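Local coordinates for petrobactin biosynthesis protein AsbB (Bacillus anthracis, PDB 3TO3), which catalyses the ATP-dependent condensation of spermidine with citryl-spermidine intermediates in the biosynthesis of the siderophore petrobactin, at the interface of chains A and B. Residues are numbered along the deposited sequence; one frame, centred on the assembly and turned at random. Chains: chain A/B, Petrobactin biosynthesis protein AsbB.

The interface of chains A and B. Residues chain A 258, 359; chain B 101, 126.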
loop_
_atom_site.group_PDB
_atom_site.type_symbol
_atom_site.label_atom_id
_atom_site.label_comp_id
_atom_site.label_asym_id
_atom_site.label_seq_id
_atom_site.Cartn_x
_atom_site.Cartn_y
_atom_site.Cartn_z
ATOM N N ASN A 258 0.759 -11.907 -6.252
ATOM C CA ASN A 258 -0.219 -12.580 -5.394
ATOM C C ASN A 258 -0.724 -13.959 -5.842
ATOM O O ASN A 258 -1.303 -14.699 -5.045
ATOM C CB ASN A 258 -1.379 -11.637 -5.093
ATOM C CG ASN A 258 -0.971 -10.499 -4.141
ATOM O OD1 ASN A 258 -0.445 -9.493 -4.573
ATOM N ND2 ASN A 258 -1.224 -10.670 -2.842
ATOM N N LYS A 359 -9.229 -17.261 -1.218
ATOM C CA LYS A 359 -8.473 -16.236 -0.477
ATOM C C LYS A 359 -9.106 -14.845 -0.392
ATOM O O LYS A 359 -9.671 -14.316 -1.358
ATOM C CB LYS A 359 -7.058 -16.093 -1.036
ATOM C CG LYS A 359 -6.292 -17.373 -1.129
ATOM C CD LYS A 359 -4.797 -17.144 -0.966
ATOM C CE LYS A 359 -4.312 -16.003 -1.846
ATOM N NZ LYS A 359 -2.854 -16.138 -2.165
ATOM N N ALA B 101 -0.554 -19.476 2.952
ATOM C CA ALA B 101 -1.782 -18.908 3.490
ATOM C C ALA B 101 -2.681 -19.981 4.116
ATOM O O ALA B 101 -3.240 -19.774 5.204
ATOM C CB ALA B 101 -2.559 -18.108 2.407
ATOM N N GLU B 126 4.227 -14.261 1.572
ATOM C CA GLU B 126 4.059 -14.459 0.144
ATOM C C GLU B 126 4.973 -13.532 -0.646
ATOM O O GLU B 126 5.509 -13.909 -1.679
ATOM C CB GLU B 126 2.591 -14.212 -0.269
ATOM C CG GLU B 126 1.678 -15.326 0.176
ATOM C CD GLU B 126 0.196 -15.034 -0.092
ATOM O OE1 GLU B 126 -0.167 -13.861 -0.353
ATOM O OE2 GLU B 126 -0.607 -15.988 -0.035
HETATM O O HOH W 1 -1.649 -13.471 -2.379
#
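The ammonium NZ of A:Lys359 is gripped by the carboxylate oxygen OE2 of B:Glu126 and by a water that also meets A:Asn258 ND2, A:Asn258 O and B:Glu126 OE1, a worked example of how a bound water can widen the reach of one ion pair. The direct contact of A:Lys359 NZ with B:Glu126 OE2, at 3.1 Å, is both a hydrogen bond and a salt bridge. As modelled, the ammonium stands above the carboxylate plane, 35° out of it, and the two side chains approach from opposite directions. A:Lys359 is poorly ordered, so the exact position of NZ, and with it the geometry of its bonds, is uncertain. Its chain bends at chi3 (-48°), which carries NZ round toward the acid while A:Lys359 CD passes 4.2 Å from the methyl CB of B:Ala101. The water lies 2.9 Å from A:Lys359 NZ. A:Asn258, the last residue of helix 248-258, meets the same water through its side-chain amide and its backbone carbonyl: A:Asn258 ND2 lies 2.9 Å from the water oxygen and A:Asn258 O 3.0 Å. With chi1 at -71°, CG lies beside the backbone N and anti to the carbonyl carbon, and the water bridges ND2 and the backbone O. The amide and carboxylate planes are nearly perpendicular, and A:Asn258 ND2 stays 4.2 Å from B:Glu126 OE1, so the water joins groups that do not bond directly. The positive ammonium would be expected to favour the charged form of the acid. AsbB is a homodimer, and this small patch, repeated by the two-fold axis, adds a polar, hydrated link between the end of helix 248-258 and the lysine's loop in one subunit and helix 115-138 in the other, with B:Ala101 of helix 100-110 alongside as a loose apolar neighbour.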